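Long-range contacts in ribosomal large subunit pseudouridine synthase D (Escherichia coli, PDB 1PRZ), which probably makes pseudouridine from uridine at three positions (1911, 1915 and 1917) of 23S ribosomal RNA: residues T94-A99 / R151-T156; A134-R139 / H160-H165. All blocks are in the same frame, centred on the assembly; numbering follows the deposited sequence.

Interaction 1 of 2, residues T94-A99 / R151-T156; sequences TREYEA and RLRLET
Glu96 OE2 is gripped by two nitrogens of Arg153, NE at 2.7 Å and NH2 at 2.8 Å, both from the same face of the carboxylate, with the oxygen in the guanidinium plane. Arg139 adds another salt bridge to this oxygen, so its charge is probably balanced by two arginines. With CG anti to the backbone N (chi1 -178°) and the chain extended beyond it, Glu96 spans the gap to the neighbouring strand, and its OE1 lies 3.9 Å from Arg151 NE, a long ion pair of charges alone. Arg151, bent twice along its chain, sends NH1 to Glu98 OE1 at 2.7 Å, almost in line with the C-O bond; this carboxylate and guanidinium are nearly coplanar. The long pair thus joins the four residues into one salt-bridge network on their face of the sheet. Beneath this network the backbones pair antiparallel, Tyr97 and Leu152 forming the hydrogen-bonded pair through two N-H to O bonds. On the face of Tyr97 and Leu152 the contacts are mostly apolar: Leu154 CD1 presses obliquely on the Tyr97 ring, 3.2 Å from CE2, and Leu152 CD1 lies 3.7 Å from Ala99 CB. Leu154 CD1 also sits over one face of the Arg95 guanidinium. This is the central antiparallel sheet of the pseudouridine synthase fold; Tyr97, its side chain about 8 Å from that of the probable catalytic Asp65, probably corresponds to the family's active-site tyrosine.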
loop_
_atom_site.group_PDB
_atom_site.type_symbol
_atom_site.label_atom_id
_atom_site.label_comp_id
_atom_site.label_asym_id
_atom_site.label_seq_id
_atom_site.Cartn_x
_atom_site.Cartn_y
_atom_site.Cartn_z
ATOM N N THR A 94 -0.998 -10.833 -8.366
ATOM C CA THR A 94 -2.008 -9.771 -8.222
ATOM C C THR A 94 -1.858 -9.057 -6.863
ATOM O O THR A 94 -1.916 -9.694 -5.794
ATOM C CB THR A 94 -3.427 -10.341 -8.293
ATOM O OG1 THR A 94 -3.586 -11.057 -9.527
ATOM C CG2 THR A 94 -4.459 -9.211 -8.186
ATOM N N ARG A 95 -1.657 -7.745 -6.916
ATOM C CA ARG A 95 -1.544 -6.948 -5.688
ATOM C C ARG A 95 -2.609 -5.847 -5.752
ATOM O O ARG A 95 -2.465 -4.880 -6.507
ATOM C CB ARG A 95 -0.140 -6.349 -5.551
ATOM C CG ARG A 95 0.926 -7.391 -5.212
ATOM C CD ARG A 95 2.322 -6.804 -5.289
ATOM N NE ARG A 95 2.804 -6.609 -6.658
ATOM C CZ ARG A 95 4.006 -6.109 -6.961
ATOM N NH1 ARG A 95 4.847 -5.753 -5.993
ATOM N NH2 ARG A 95 4.378 -5.947 -8.235
ATOM N N GLU A 96 -3.678 -6.020 -4.972
ATOM C CA GLU A 96 -4.761 -5.042 -4.967
ATOM C C GLU A 96 -4.684 -4.140 -3.732
ATOM O O GLU A 96 -4.296 -4.577 -2.653
ATOM C CB GLU A 96 -6.100 -5.784 -5.031
ATOM C CG GLU A 96 -7.304 -4.889 -5.088
ATOM C CD GLU A 96 -8.563 -5.696 -5.306
ATOM O OE1 GLU A 96 -9.047 -6.313 -4.316
ATOM O OE2 GLU A 96 -9.019 -5.717 -6.476
ATOM N N TYR A 97 -5.049 -2.873 -3.915
ATOM C CA TYR A 97 -4.989 -1.885 -2.848
ATOM C C TYR A 97 -6.282 -1.151 -2.694
ATOM O O TYR A 97 -7.025 -1.028 -3.658
ATOM C CB TYR A 97 -3.969 -0.806 -3.169
ATOM C CG TYR A 97 -2.553 -1.236 -3.068
ATOM C CD1 TYR A 97 -1.790 -0.847 -1.974
ATOM C CD2 TYR A 97 -1.948 -2.002 -4.085
ATOM C CE1 TYR A 97 -0.440 -1.193 -1.879
ATOM C CE2 TYR A 97 -0.590 -2.358 -3.991
ATOM C CZ TYR A 97 0.143 -1.937 -2.886
ATOM O OH TYR A 97 1.493 -2.189 -2.773
ATOM N N GLU A 98 -6.551 -0.697 -1.473
ATOM C CA GLU A 98 -7.701 0.161 -1.218
ATOM C C GLU A 98 -7.048 1.505 -0.817
ATOM O O GLU A 98 -6.050 1.529 -0.094
ATOM C CB GLU A 98 -8.556 -0.339 -0.067
ATOM C CG GLU A 98 -9.710 0.591 0.157
ATOM C CD GLU A 98 -11.017 -0.129 0.377
ATOM O OE1 GLU A 98 -11.348 -1.082 -0.383
ATOM O OE2 GLU A 98 -11.730 0.283 1.320
ATOM N N ALA A 99 -7.623 2.607 -1.281
ATOM C CA ALA A 99 -7.053 3.908 -1.006
ATOM C C ALA A 99 -8.151 4.935 -0.932
ATOM O O ALA A 99 -9.256 4.727 -1.440
ATOM C CB ALA A 99 -6.080 4.308 -2.148
ATOM N N ARG A 151 -10.015 1.293 -5.436
ATOM C CA ARG A 151 -9.403 -0.018 -5.353
ATOM C C ARG A 151 -8.461 0.033 -6.559
ATOM O O ARG A 151 -8.886 0.427 -7.657
ATOM C CB ARG A 151 -10.424 -1.101 -5.538
ATOM C CG ARG A 151 -10.002 -2.328 -4.894
ATOM C CD ARG A 151 -10.722 -2.426 -3.603
ATOM N NE ARG A 151 -11.708 -3.465 -3.749
ATOM C CZ ARG A 151 -12.646 -3.740 -2.845
ATOM N NH1 ARG A 151 -12.725 -3.044 -1.710
ATOM N NH2 ARG A 151 -13.520 -4.703 -3.092
ATOM N N LEU A 152 -7.206 -0.340 -6.360
ATOM C CA LEU A 152 -6.216 -0.280 -7.432
ATOM C C LEU A 152 -5.483 -1.607 -7.605
ATOM O O LEU A 152 -5.388 -2.403 -6.671
ATOM C CB LEU A 152 -5.173 0.815 -7.132
ATOM C CG LEU A 152 -5.684 2.228 -6.820
ATOM C CD1 LEU A 152 -5.940 2.383 -5.309
ATOM C CD2 LEU A 152 -4.663 3.217 -7.288
ATOM N N ARG A 153 -5.000 -1.859 -8.808
ATOM C CA ARG A 153 -4.218 -3.064 -9.037
ATOM C C ARG A 153 -2.938 -2.661 -9.732
ATOM O O ARG A 153 -2.957 -1.859 -10.675
ATOM C CB ARG A 153 -4.978 -4.102 -9.868
ATOM C CG ARG A 153 -6.084 -4.697 -9.047
ATOM C CD ARG A 153 -6.592 -6.004 -9.570
ATOM N NE ARG A 153 -7.738 -6.408 -8.762
ATOM C CZ ARG A 153 -8.528 -7.427 -9.066
ATOM N NH1 ARG A 153 -8.264 -8.144 -10.155
ATOM N NH2 ARG A 153 -9.605 -7.674 -8.317
ATOM N N LEU A 154 -1.838 -3.217 -9.216
ATOM C CA LEU A 154 -0.497 -2.974 -9.704
ATOM C C LEU A 154 -0.116 -3.940 -10.831
ATOM O O LEU A 154 -0.108 -5.154 -10.622
ATOM C CB LEU A 154 0.510 -3.133 -8.542
ATOM C CG LEU A 154 0.564 -2.074 -7.408
ATOM C CD1 LEU A 154 1.621 -2.493 -6.358
ATOM C CD2 LEU A 154 0.908 -0.697 -7.965
ATOM N N GLU A 155 0.188 -3.400 -12.014
ATOM C CA GLU A 155 0.646 -4.223 -13.133
ATOM C C GLU A 155 2.178 -4.253 -12.961
ATOM O O GLU A 155 2.839 -5.305 -13.115
ATOM C CB GLU A 155 0.247 -3.572 -14.467
ATOM C CG GLU A 155 0.355 -4.515 -15.647
ATOM C CD GLU A 155 -0.305 -3.986 -16.899
ATOM O OE1 GLU A 155 -1.553 -3.864 -16.931
ATOM O OE2 GLU A 155 0.413 -3.681 -17.881
ATOM N N THR A 156 2.726 -3.067 -12.660
ATOM C CA THR A 156 4.155 -2.876 -12.352
ATOM C C THR A 156 4.191 -2.475 -10.854
ATOM O O THR A 156 3.154 -2.122 -10.284
ATOM C CB THR A 156 4.811 -1.736 -13.185
ATOM O OG1 THR A 156 4.060 -0.528 -13.040
ATOM C CG2 THR A 156 4.896 -2.106 -14.676
HETATM O O HOH W 1 -2.060 -6.733 -9.671
HETATM O O HOH W 2 1.083 -6.840 -8.877
HETATM O O HOH W 3 3.892 -6.601 -11.019
HETATM O O HOH W 4 -11.139 -7.798 -5.647
#

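Interaction 2 of 2, residues A134-R139 / H160-H165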
loop_
_atom_site.group_PDB
_atom_site.type_symbol
_atom_site.label_atom_id
_atom_site.label_comp_id
_atom_site.label_asym_id
_atom_site.label_seq_id
_atom_site.Cartn_x
_atom_site.Cartn_y
_atom_site.Cartn_z
ATOM N N ALA A 134 5.363 2.293 -15.988
ATOM C CA ALA A 134 4.535 1.998 -14.828
ATOM C C ALA A 134 3.067 2.073 -15.232
ATOM O O ALA A 134 2.640 2.981 -15.947
ATOM C CB ALA A 134 4.835 2.981 -13.710
ATOM N N VAL A 135 2.298 1.104 -14.761
ATOM C CA VAL A 135 0.888 1.033 -15.094
ATOM C C VAL A 135 0.120 0.706 -13.812
ATOM O O VAL A 135 0.423 -0.280 -13.120
ATOM C CB VAL A 135 0.622 -0.093 -16.149
ATOM C CG1 VAL A 135 -0.876 -0.173 -16.475
ATOM C CG2 VAL A 135 1.404 0.183 -17.444
ATOM N N THR A 136 -0.854 1.563 -13.502
ATOM C CA THR A 136 -1.710 1.399 -12.338
ATOM C C THR A 136 -3.151 1.442 -12.806
ATOM O O THR A 136 -3.535 2.356 -13.529
ATOM C CB THR A 136 -1.557 2.555 -11.333
ATOM O OG1 THR A 136 -0.218 2.593 -10.846
ATOM C CG2 THR A 136 -2.550 2.367 -10.157
ATOM N N HIS A 137 -3.944 0.467 -12.385
ATOM C CA HIS A 137 -5.366 0.429 -12.765
ATOM C C HIS A 137 -6.155 0.791 -11.526
ATOM O O HIS A 137 -5.816 0.321 -10.435
ATOM C CB HIS A 137 -5.784 -0.983 -13.218
ATOM C CG HIS A 137 -5.011 -1.479 -14.398
ATOM N ND1 HIS A 137 -5.039 -0.836 -15.614
ATOM C CD2 HIS A 137 -4.127 -2.502 -14.525
ATOM C CE1 HIS A 137 -4.198 -1.435 -16.446
ATOM N NE2 HIS A 137 -3.634 -2.447 -15.812
ATOM N N TYR A 138 -7.203 1.596 -11.688
ATOM C CA TYR A 138 -8.001 1.995 -10.542
ATOM C C TYR A 138 -9.502 2.032 -10.837
ATOM O O TYR A 138 -9.918 2.326 -11.969
ATOM C CB TYR A 138 -7.522 3.355 -10.004
ATOM C CG TYR A 138 -7.678 4.520 -10.964
ATOM C CD1 TYR A 138 -8.769 5.397 -10.868
ATOM C CD2 TYR A 138 -6.746 4.747 -11.967
ATOM C CE1 TYR A 138 -8.926 6.476 -11.755
ATOM C CE2 TYR A 138 -6.894 5.830 -12.856
ATOM C CZ TYR A 138 -7.980 6.680 -12.738
ATOM O OH TYR A 138 -8.105 7.755 -13.582
ATOM N N ARG A 139 -10.290 1.698 -9.804
ATOM C CA ARG A 139 -11.765 1.653 -9.847
ATOM C C ARG A 139 -12.289 2.512 -8.691
ATOM O O ARG A 139 -11.722 2.491 -7.588
ATOM C CB ARG A 139 -12.304 0.240 -9.534
ATOM C CG ARG A 139 -11.923 -0.932 -10.416
ATOM C CD ARG A 139 -12.665 -2.193 -9.893
ATOM N NE ARG A 139 -11.909 -2.957 -8.882
ATOM C CZ ARG A 139 -12.428 -3.715 -7.915
ATOM N NH1 ARG A 139 -13.751 -3.854 -7.742
ATOM N NH2 ARG A 139 -11.592 -4.371 -7.093
ATOM N N HIS A 160 6.773 4.226 -4.871
ATOM C CA HIS A 160 5.692 5.189 -4.690
ATOM C C HIS A 160 4.717 5.174 -5.868
ATOM O O HIS A 160 3.976 6.135 -6.063
ATOM C CB HIS A 160 6.235 6.627 -4.578
ATOM C CG HIS A 160 7.092 6.890 -3.376
ATOM N ND1 HIS A 160 7.655 8.126 -3.140
ATOM C CD2 HIS A 160 7.503 6.088 -2.365
ATOM C CE1 HIS A 160 8.382 8.070 -2.036
ATOM N NE2 HIS A 160 8.310 6.845 -1.548
ATOM N N GLN A 161 4.682 4.079 -6.624
ATOM C CA GLN A 161 3.845 4.052 -7.812
ATOM C C GLN A 161 2.419 4.569 -7.633
ATOM O O GLN A 161 2.021 5.494 -8.314
ATOM C CB GLN A 161 3.802 2.649 -8.437
ATOM C CG GLN A 161 3.187 2.687 -9.845
ATOM C CD GLN A 161 3.260 1.360 -10.559
ATOM O OE1 GLN A 161 4.321 0.748 -10.641
ATOM N NE2 GLN A 161 2.120 0.907 -11.093
ATOM N N ILE A 162 1.636 3.968 -6.742
ATOM C CA ILE A 162 0.255 4.444 -6.583
ATOM C C ILE A 162 0.208 5.905 -6.110
ATOM O O ILE A 162 -0.552 6.720 -6.635
ATOM C CB ILE A 162 -0.525 3.578 -5.595
ATOM C CG1 ILE A 162 -0.804 2.207 -6.228
ATOM C CG2 ILE A 162 -1.860 4.295 -5.190
ATOM C CD1 ILE A 162 -1.456 1.236 -5.276
ATOM N N ARG A 163 1.029 6.245 -5.132
ATOM C CA ARG A 163 1.025 7.611 -4.650
ATOM C C ARG A 163 1.377 8.641 -5.738
ATOM O O ARG A 163 0.717 9.692 -5.834
ATOM C CB ARG A 163 2.008 7.775 -3.506
ATOM C CG ARG A 163 1.623 7.097 -2.253
ATOM C CD ARG A 163 2.366 7.852 -1.141
ATOM N NE ARG A 163 3.523 7.156 -0.743
ATOM C CZ ARG A 163 4.491 7.674 -0.002
ATOM N NH1 ARG A 163 4.460 8.941 0.440
ATOM N NH2 ARG A 163 5.471 6.878 0.316
ATOM N N VAL A 164 2.411 8.361 -6.541
ATOM C CA VAL A 164 2.799 9.341 -7.558
ATOM C C VAL A 164 1.832 9.349 -8.741
ATOM O O VAL A 164 1.532 10.405 -9.280
ATOM C CB VAL A 164 4.273 9.165 -8.035
ATOM C CG1 VAL A 164 4.429 7.958 -8.929
ATOM C CG2 VAL A 164 4.700 10.436 -8.802
ATOM N N HIS A 165 1.287 8.184 -9.097
ATOM C CA HIS A 165 0.330 8.145 -10.198
ATOM C C HIS A 165 -0.941 8.888 -9.838
ATOM O O HIS A 165 -1.492 9.629 -10.670
ATOM C CB HIS A 165 -0.019 6.701 -10.586
ATOM C CG HIS A 165 0.873 6.130 -11.639
ATOM N ND1 HIS A 165 1.792 6.901 -12.326
ATOM C CD2 HIS A 165 0.967 4.882 -12.148
ATOM C CE1 HIS A 165 2.414 6.146 -13.217
ATOM N NE2 HIS A 165 1.934 4.915 -13.129
#
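Strand 135-139 and helix 161-165 run at 76° to each other, their axes 9.1 Å apart, and Gln161, Ile162 and His165, at the start of the helix, meet the strand. The Gln161 chain is extended, CG anti to the backbone N (chi1 -167°), and lies alongside Thr136 with the two side chains pointing in opposite directions. Its NE2 reaches Val135 O at 2.9 Å, a weak bond bent to 117° at the hydrogen. The same nitrogen points at Thr136 OG1, but that oxygen stands too near the His165 ring in the model for the bond to be sure. On the other end of the amide, OE1 accepts from Thr156 OG1 and Arg158 N, which fixes how the amide is turned. Here a helix packs across a face of the antiparallel sheet of the pseudouridine synthase core, and it leads on to the active site: Arg163, on the same helix, makes salt bridges to Asp65, the probable catalytic residue, and Asp176. The His165 ring meets the strand with its edge, in whose plane Thr136 CB and Ala134 C lie. Its NE2 gives a long, weak hydrogen bond to Ala134 O at 3.5 Å. The Ala134 methyl touches both ring and amide, CB being 3.5 Å from His165 NE2 and 3.8 Å from Gln161 OE1. Thr136 CG2 meets Ile162 CG1 more loosely, at 4.3 Å.

Both contacts use one antiparallel sheet, in which strands 147-154 and 135-143 are neighbours, and their segments alternate along the chain. Interaction 1 joins two adjacent strands edge to edge and is only partly buried, with charged pairs on one face; interaction 2 is smaller and largely buried, and lays helix 161-168 on the face opposite the charged pairs, which mixes aliphatic groups with a few polar side chains. Ile162 ties them together by touching Tyr97, Leu152 and Leu154. Thr156 and Arg139 each reach from one contact into the other, and Glu155 OE1 probably hydrogen-bonds His137 NE2. The side chains of Tyr97 and Ile162 each lie about 8 Å from that of Asp65, the probable catalytic residue.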